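MRNA interferase (Mycobacterium tuberculosis, PDB 6L2A) probably acts as the toxin of a type II toxin-antitoxin system, an endonuclease of the PemK/MazF family that cuts RNA. Local coordinates at residues Glu10-Ser15 against Ala94-Gly100; Val53-Ile59 against Val78-Ala84; Tyr63-Val67 against Gln109-Ala113. The protein carries 6 engineered substitutions. One frame throughout, in Å; residues are numbered along the deposited sequence.

Interaction 1: residues Glu10-Ser15 against Ala94-Gly100; sequences EIWQVS and ALLRPIG. Engineered in segment 10-15: Ser15 (natural residue Asp). Engineered in segment 94-100: Ala94 (natural residue Arg).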
# COMPACT_ATOMS: atom_id res chain seq x y z
N GLU A 10 -9.60 8.10 -9.03
CA GLU A 10 -9.03 9.06 -9.95
C GLU A 10 -7.61 8.67 -10.33
O GLU A 10 -6.88 8.04 -9.56
CB GLU A 10 -9.02 10.46 -9.34
CG GLU A 10 -10.39 11.10 -9.20
CD GLU A 10 -10.31 12.55 -8.77
OE1 GLU A 10 -11.26 13.30 -9.05
OE2 GLU A 10 -9.29 12.94 -8.16
N ILE A 11 -7.22 9.04 -11.55
CA ILE A 11 -5.87 8.81 -12.06
C ILE A 11 -5.13 10.14 -12.04
O ILE A 11 -5.57 11.11 -12.67
CB ILE A 11 -5.89 8.20 -13.46
CG1 ILE A 11 -6.64 6.87 -13.44
CG2 ILE A 11 -4.47 8.01 -13.99
CD1 ILE A 11 -6.85 6.29 -14.79
N TRP A 12 -4.01 10.18 -11.33
CA TRP A 12 -3.20 11.37 -11.18
C TRP A 12 -1.78 11.10 -11.66
O TRP A 12 -1.26 10.00 -11.51
CB TRP A 12 -3.16 11.85 -9.73
CG TRP A 12 -4.39 12.55 -9.26
CD1 TRP A 12 -5.63 12.00 -9.09
CD2 TRP A 12 -4.50 13.92 -8.88
NE1 TRP A 12 -6.51 12.96 -8.64
CE2 TRP A 12 -5.84 14.14 -8.50
CE3 TRP A 12 -3.60 14.99 -8.83
CZ2 TRP A 12 -6.30 15.39 -8.08
CZ3 TRP A 12 -4.06 16.23 -8.40
CH2 TRP A 12 -5.40 16.42 -8.03
N GLN A 13 -1.17 12.13 -12.23
CA GLN A 13 0.28 12.13 -12.41
C GLN A 13 0.92 12.43 -11.06
O GLN A 13 0.56 13.42 -10.40
CB GLN A 13 0.70 13.16 -13.45
CG GLN A 13 2.15 13.07 -13.88
CD GLN A 13 2.42 11.92 -14.82
OE1 GLN A 13 1.55 11.08 -15.08
NE2 GLN A 13 3.64 11.87 -15.36
N VAL A 14 1.84 11.58 -10.62
CA VAL A 14 2.42 11.69 -9.29
C VAL A 14 3.93 11.61 -9.39
O VAL A 14 4.49 11.04 -10.33
CB VAL A 14 1.89 10.60 -8.32
CG1 VAL A 14 0.37 10.66 -8.23
CG2 VAL A 14 2.35 9.22 -8.75
N SER A 15 4.59 12.18 -8.39
CA SER A 15 6.04 12.09 -8.26
C SER A 15 6.37 10.92 -7.33
O SER A 15 5.99 10.93 -6.16
CB SER A 15 6.62 13.39 -7.71
OG SER A 15 7.98 13.22 -7.33
N ALA A 94 3.14 15.48 -3.55
CA ALA A 94 3.59 14.71 -4.70
C ALA A 94 2.50 14.52 -5.75
O ALA A 94 2.79 14.00 -6.83
CB ALA A 94 4.10 13.33 -4.25
N LEU A 95 1.27 14.93 -5.46
CA LEU A 95 0.20 14.94 -6.46
C LEU A 95 0.44 16.11 -7.40
O LEU A 95 0.46 17.27 -6.96
CB LEU A 95 -1.17 15.05 -5.79
CG LEU A 95 -1.81 13.79 -5.23
CD1 LEU A 95 -3.20 14.11 -4.69
CD2 LEU A 95 -1.90 12.71 -6.29
N LEU A 96 0.62 15.82 -8.69
CA LEU A 96 0.97 16.84 -9.66
C LEU A 96 -0.25 17.36 -10.42
O LEU A 96 -0.56 18.55 -10.37
CB LEU A 96 2.03 16.30 -10.63
CG LEU A 96 3.30 15.81 -9.92
CD1 LEU A 96 4.26 15.12 -10.86
CD2 LEU A 96 3.99 16.96 -9.20
N ARG A 97 -0.97 16.47 -11.10
CA ARG A 97 -2.14 16.88 -11.87
C ARG A 97 -3.05 15.68 -12.07
O ARG A 97 -2.56 14.54 -12.14
CB ARG A 97 -1.73 17.48 -13.22
CG ARG A 97 -1.28 16.44 -14.24
CD ARG A 97 -0.53 17.07 -15.40
NE ARG A 97 0.38 16.10 -16.01
CZ ARG A 97 0.02 15.21 -16.92
NH1 ARG A 97 -1.24 15.15 -17.34
NH2 ARG A 97 0.91 14.36 -17.42
N PRO A 98 -4.36 15.89 -12.13
CA PRO A 98 -5.27 14.78 -12.46
C PRO A 98 -5.29 14.51 -13.95
O PRO A 98 -5.19 15.41 -14.78
CB PRO A 98 -6.62 15.30 -11.97
CG PRO A 98 -6.52 16.78 -12.13
CD PRO A 98 -5.08 17.14 -11.86
N ILE A 99 -5.43 13.23 -14.28
CA ILE A 99 -5.44 12.77 -15.66
C ILE A 99 -6.82 12.26 -16.07
O ILE A 99 -7.28 12.52 -17.18
CB ILE A 99 -4.36 11.69 -15.88
CG1 ILE A 99 -2.97 12.28 -15.65
CG2 ILE A 99 -4.47 11.08 -17.27
CD1 ILE A 99 -1.87 11.24 -15.64
N GLY A 100 -7.49 11.53 -15.18
CA GLY A 100 -8.80 10.99 -15.47
C GLY A 100 -9.32 10.14 -14.33
O GLY A 100 -9.06 10.43 -13.16

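Interaction 2: residues Val53-Ile59 against Val78-Ala84; sequences VPVTSNI and VDCKAQA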
# COMPACT_ATOMS: atom_id res chain seq x y z
N VAL A 53 -1.87 3.51 -6.53
CA VAL A 53 -1.45 2.31 -7.24
C VAL A 53 -0.87 2.72 -8.59
O VAL A 53 -1.60 3.25 -9.44
CB VAL A 53 -2.62 1.32 -7.40
CG1 VAL A 53 -2.27 0.25 -8.41
CG2 VAL A 53 -2.97 0.70 -6.06
N PRO A 54 0.43 2.52 -8.82
CA PRO A 54 1.03 2.98 -10.08
C PRO A 54 0.48 2.23 -11.28
O PRO A 54 0.03 1.09 -11.18
CB PRO A 54 2.53 2.68 -9.89
CG PRO A 54 2.71 2.58 -8.41
CD PRO A 54 1.44 2.01 -7.88
N VAL A 55 0.54 2.90 -12.42
CA VAL A 55 -0.03 2.41 -13.67
C VAL A 55 1.07 2.39 -14.72
O VAL A 55 1.90 3.31 -14.78
CB VAL A 55 -1.21 3.30 -14.10
CG1 VAL A 55 -1.59 3.04 -15.53
CG2 VAL A 55 -2.41 3.06 -13.19
N THR A 56 1.10 1.33 -15.54
CA THR A 56 2.10 1.17 -16.58
C THR A 56 1.43 0.80 -17.90
O THR A 56 0.35 0.21 -17.92
CB THR A 56 3.14 0.10 -16.22
OG1 THR A 56 4.03 -0.10 -17.32
CG2 THR A 56 2.45 -1.22 -15.90
N SER A 57 2.10 1.16 -19.00
CA SER A 57 1.58 0.91 -20.34
C SER A 57 2.01 -0.44 -20.91
O SER A 57 1.59 -0.78 -22.02
CB SER A 57 2.03 2.03 -21.29
OG SER A 57 3.43 2.21 -21.24
N ASN A 58 2.83 -1.20 -20.19
CA ASN A 58 3.21 -2.54 -20.63
C ASN A 58 2.17 -3.53 -20.13
O ASN A 58 2.12 -3.83 -18.93
CB ASN A 58 4.60 -2.91 -20.12
CG ASN A 58 5.08 -4.25 -20.65
OD1 ASN A 58 4.80 -4.60 -21.80
ND2 ASN A 58 5.79 -5.00 -19.82
N ILE A 59 1.34 -4.04 -21.04
CA ILE A 59 0.24 -4.93 -20.67
C ILE A 59 0.48 -6.32 -21.24
O ILE A 59 -0.48 -7.05 -21.52
CB ILE A 59 -1.11 -4.36 -21.14
CG1 ILE A 59 -1.08 -4.08 -22.64
CG2 ILE A 59 -1.46 -3.10 -20.37
CD1 ILE A 59 -2.42 -3.66 -23.21
N VAL A 78 -3.25 5.02 -23.99
CA VAL A 78 -3.07 3.60 -24.29
C VAL A 78 -3.71 2.78 -23.19
O VAL A 78 -3.88 3.26 -22.06
CB VAL A 78 -1.58 3.22 -24.43
CG1 VAL A 78 -1.05 3.65 -25.77
CG2 VAL A 78 -0.77 3.86 -23.31
N ASP A 79 -4.06 1.54 -23.51
CA ASP A 79 -4.45 0.61 -22.46
C ASP A 79 -3.29 0.44 -21.49
O ASP A 79 -2.12 0.36 -21.89
CB ASP A 79 -4.85 -0.75 -23.04
CG ASP A 79 -6.18 -0.70 -23.77
OD1 ASP A 79 -6.88 0.32 -23.65
OD2 ASP A 79 -6.51 -1.68 -24.46
N CYS A 80 -3.61 0.43 -20.20
CA CYS A 80 -2.60 0.36 -19.16
C CYS A 80 -3.07 -0.64 -18.12
O CYS A 80 -4.20 -1.12 -18.15
CB CYS A 80 -2.34 1.73 -18.54
SG CYS A 80 -1.53 2.94 -19.61
N LYS A 81 -2.19 -0.95 -17.17
CA LYS A 81 -2.57 -1.80 -16.06
C LYS A 81 -2.16 -1.16 -14.75
O LYS A 81 -1.05 -0.63 -14.63
CB LYS A 81 -1.98 -3.22 -16.19
CG LYS A 81 -0.47 -3.30 -16.19
CD LYS A 81 -0.02 -4.76 -16.18
CE LYS A 81 1.48 -4.87 -15.98
NZ LYS A 81 1.95 -6.27 -16.16
N ALA A 82 -3.07 -1.17 -13.79
CA ALA A 82 -2.76 -0.76 -12.43
C ALA A 82 -2.04 -1.91 -11.74
O ALA A 82 -2.46 -3.06 -11.83
CB ALA A 82 -4.03 -0.38 -11.67
N GLN A 83 -0.94 -1.59 -11.06
CA GLN A 83 -0.09 -2.59 -10.42
C GLN A 83 -0.28 -2.49 -8.91
O GLN A 83 0.40 -1.72 -8.23
CB GLN A 83 1.37 -2.38 -10.81
CG GLN A 83 1.62 -2.36 -12.30
CD GLN A 83 3.09 -2.14 -12.63
OE1 GLN A 83 3.52 -1.02 -12.89
NE2 GLN A 83 3.86 -3.22 -12.60
N ALA A 84 -1.22 -3.27 -8.37
CA ALA A 84 -1.50 -3.23 -6.94
C ALA A 84 -0.31 -3.69 -6.11
O ALA A 84 -0.19 -3.29 -4.94
CB ALA A 84 -2.72 -4.08 -6.60
O HOH W 1 -0.49 -0.51 -23.94
O HOH W 2 3.25 -6.82 -18.86

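Interaction 3: residues Tyr63-Val67 against Gln109-Ala113; sequences YPFQV and QLDEA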
# COMPACT_ATOMS: atom_id res chain seq x y z
N TYR A 63 -1.31 -9.81 -14.42
CA TYR A 63 -1.44 -10.75 -13.33
C TYR A 63 -2.70 -10.45 -12.51
O TYR A 63 -3.28 -9.38 -12.63
CB TYR A 63 -0.19 -10.69 -12.46
CG TYR A 63 0.99 -11.40 -13.07
CD1 TYR A 63 1.94 -10.70 -13.81
CD2 TYR A 63 1.15 -12.77 -12.93
CE1 TYR A 63 3.02 -11.35 -14.38
CE2 TYR A 63 2.23 -13.43 -13.50
CZ TYR A 63 3.16 -12.71 -14.22
OH TYR A 63 4.23 -13.36 -14.78
N PRO A 64 -3.15 -11.40 -11.68
CA PRO A 64 -4.40 -11.18 -10.94
C PRO A 64 -4.31 -10.09 -9.89
O PRO A 64 -5.36 -9.62 -9.41
CB PRO A 64 -4.69 -12.54 -10.30
CG PRO A 64 -3.76 -13.50 -10.95
CD PRO A 64 -2.58 -12.73 -11.39
N PHE A 65 -3.11 -9.68 -9.49
CA PHE A 65 -2.92 -8.52 -8.63
C PHE A 65 -2.76 -7.24 -9.43
O PHE A 65 -2.30 -6.23 -8.88
CB PHE A 65 -1.72 -8.74 -7.70
CG PHE A 65 -0.51 -9.29 -8.39
CD1 PHE A 65 0.41 -8.44 -8.99
CD2 PHE A 65 -0.28 -10.65 -8.44
CE1 PHE A 65 1.53 -8.94 -9.62
CE2 PHE A 65 0.85 -11.16 -9.07
CZ PHE A 65 1.75 -10.31 -9.66
N GLN A 66 -3.14 -7.26 -10.70
CA GLN A 66 -3.10 -6.10 -11.58
C GLN A 66 -4.41 -6.03 -12.34
O GLN A 66 -5.11 -7.04 -12.51
CB GLN A 66 -1.91 -6.17 -12.55
CG GLN A 66 -0.57 -6.43 -11.86
CD GLN A 66 0.53 -6.81 -12.83
OE1 GLN A 66 0.26 -7.33 -13.91
NE2 GLN A 66 1.77 -6.56 -12.44
N VAL A 67 -4.76 -4.83 -12.81
CA VAL A 67 -6.05 -4.59 -13.45
C VAL A 67 -5.84 -3.84 -14.75
O VAL A 67 -5.25 -2.75 -14.76
CB VAL A 67 -7.02 -3.82 -12.53
CG1 VAL A 67 -8.35 -3.59 -13.24
CG2 VAL A 67 -7.23 -4.56 -11.22
N GLN A 109 -12.67 -4.15 -9.72
CA GLN A 109 -11.58 -5.07 -10.03
C GLN A 109 -10.33 -4.73 -9.24
O GLN A 109 -9.64 -5.63 -8.74
CB GLN A 109 -11.29 -5.06 -11.53
CG GLN A 109 -12.23 -5.91 -12.36
CD GLN A 109 -11.82 -5.95 -13.82
OE1 GLN A 109 -11.54 -7.01 -14.38
NE2 GLN A 109 -11.78 -4.78 -14.46
N LEU A 110 -10.01 -3.44 -9.12
CA LEU A 110 -8.84 -3.04 -8.34
C LEU A 110 -9.02 -3.37 -6.87
O LEU A 110 -8.04 -3.71 -6.19
CB LEU A 110 -8.57 -1.55 -8.54
CG LEU A 110 -7.28 -0.99 -7.94
CD1 LEU A 110 -6.08 -1.87 -8.30
CD2 LEU A 110 -7.06 0.43 -8.43
N ASP A 111 -10.25 -3.27 -6.35
CA ASP A 111 -10.50 -3.71 -4.98
C ASP A 111 -10.12 -5.18 -4.80
O ASP A 111 -9.49 -5.55 -3.80
CB ASP A 111 -11.96 -3.50 -4.60
CG ASP A 111 -12.35 -2.04 -4.53
OD1 ASP A 111 -11.45 -1.17 -4.52
OD2 ASP A 111 -13.57 -1.76 -4.48
N GLU A 112 -10.50 -6.03 -5.76
CA GLU A 112 -10.18 -7.45 -5.65
C GLU A 112 -8.68 -7.69 -5.79
O GLU A 112 -8.12 -8.55 -5.09
CB GLU A 112 -10.95 -8.24 -6.71
CG GLU A 112 -12.44 -8.32 -6.44
CD GLU A 112 -12.75 -9.06 -5.16
OE1 GLU A 112 -12.27 -10.20 -5.00
OE2 GLU A 112 -13.48 -8.51 -4.31
N ALA A 113 -8.01 -6.95 -6.68
CA ALA A 113 -6.57 -7.10 -6.83
C ALA A 113 -5.84 -6.66 -5.56
O ALA A 113 -4.84 -7.27 -5.17
CB ALA A 113 -6.08 -6.30 -8.03

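Interaction 1: residues Glu10-Ser15 against Ala94-Gly100
Two classic beta bulges shape the antiparallel pairing of strand 10-14 with strand 95-101, where Ile11 faces both Ile99 and Gly100 and Gln13 faces both Leu96 and Arg97. At the first bulge Ile11 O takes two bonds, from Ile99 N at 2.7 Å and from Gly100 N at 3.2 Å. Ile11 N answers with a nearly linear bond to Gly100 O. At the second bulge Gln13 O accepts Leu96 N at 2.9 Å and, weakly, Arg97 N. Gln13 N bonds to Arg97 O, and Ser15 N, on an engineered residue, closes the ladder at the O of engineered Ala94.

Between the bulges the indole of Trp12 is held on both faces. Pro98 CB sits over the centre of one face, 3.9 Å from the centroid of the six-membered ring. Leu95 CD1 lies over the opposite face, offset toward the rim, 4.3 Å from the same centroid. Trp12 NE1 donates to Glu10 OE2 at 2.8 Å; the oxygen lies in the indole plane, which helps fix the ring's rotation. Glu10 OE1 is also salt-bridged to Arg7. Leu95 and Val14 lie side by side, pointing the same way, with Leu95 CD2 3.6 Å from Val14 CG1.

On the other side of the sheet Gln13 and Arg97 also run side by side. Gln13 CG lies anti to the backbone N (chi1 -170°), and a bend at chi2 turns the amide alongside the guanidinium, their planes 31° apart. Gln13 CB sits over one guanidinium face, and Gln13 OE1 comes to 3.5 Å from Ile99 CD1. Strand 28-32 pairs with the other edge of strand 10-14. The two bulges, each setting two residues of strand 95-101 against one of strand 10-14, mark this part of the curled antiparallel sheet of the SH3-like MazF fold.

Interaction 2: residues Val53-Ile59 against Val78-Ala84
Strands 53-56 and 80-83 run antiparallel at 153°, with Thr56 and Lys81 as a hydrogen-bonded pair and Val55 and Ala82 as a non-hydrogen-bonded pair. Thr56 N donates to Lys81 O and Lys81 N to Thr56 O. Gln83 N reaches Pro54 O at 2.9 Å.

Val55 packs against two neighbours. Its CG1 lies anti to the backbone N (chi1 166°) and presses on Cys80 CB at 3.4 Å, tighter than usual contact. Its CG2 meets Ala82 CB, which also touches Val53 CG1 at 3.8 Å.

The opposite side is more polar. Thr56 CG2 meets Lys81 CG at 3.6 Å and Gln83 OE1 at 3.2 Å. The extended lysine chain passes Asn58 O, with CE 3.2 Å from that oxygen. Lys81 NZ bonds to Lys61 O and Gln66 OE1. It also donates to a water, which in turn donates weakly to Asn58 O. A second water donates to both Ser57 O and Asp79 O, bridging the two segments where they leave the ladder. There Ile59 CD1 rests on Asp79 CB, while Asp79 OD1 accepts from Ala71 N.

Strand 66-69 pairs with the far edge of strand 80-83, and strand 28-32 with the far edge of 53-56. Leu114 of helix 104-117 touches Val53 and Ala84.

Interaction 3: residues Tyr63-Val67 against Gln109-Ala113
Val67, at the start of strand 66-69, packs on helix 104-117, the C-terminal helix of this MazF-like fold. The strand is entered through a type I beta turn from Tyr63 to Gln66, closed by Gln66 N bonding to Tyr63 O. No hydrogen bond crosses to the helix; the contact is one of van der Waals packing.

Gln109 comes first on the helix. Its CB meets Val67 CG1 at 3.7 Å, and the extended chain carries NE2 along the same methyl, 3.8 Å from CG1. Gln109 O lies 3.6 Å from Val67 CG2. Leu110 follows. Its CA is 3.6 Å from Val67 CG2, and its CD1 touches that methyl more loosely. The valine thus divides its branches: CG1, anti to the backbone N (chi1 -180°), goes to the Gln109 side chain, while CG2 rests on the helix backbone at Gln109 O and Leu110 CA. Asp111 turns from the strand to a salt bridge with Arg8, and it packs on Leu120 of the second subunit. One turn on from Gln109, Ala113 fits its small side chain against the beta turn. Phe65 and Ala113 bring their CA atoms to 4.3 Å, a very close approach of turn and helix. The bond to Phe65 CB points away from the helix, and one face of the ring takes Tyr63 CB, offset toward the rim. Ala113 CB touches Val67 CG2 and lies 3.7 Å from both Pro64 O and Phe65 C.

In the fold
All three interactions belong to one antiparallel sheet and its C-terminal helix. Along the chain interaction 2 falls wholly between the two segments of interaction 1, while interaction 3 alternates with both. Interactions 2 and 3 have centres about 11 Å apart and touch directly: Ala82 N lies 2.9 Å from Val67 O, since strands 80-83 and 66-69 are neighbours. Interaction 1 stands apart, its centre about 14 Å from that of interaction 2 and 20 Å from that of interaction 3. Helix 104-117 is the next element after strand 95-101. The chain therefore passes from the sheet pairing of interaction 1 to the helix packing of interaction 3, on opposite sides of its centre.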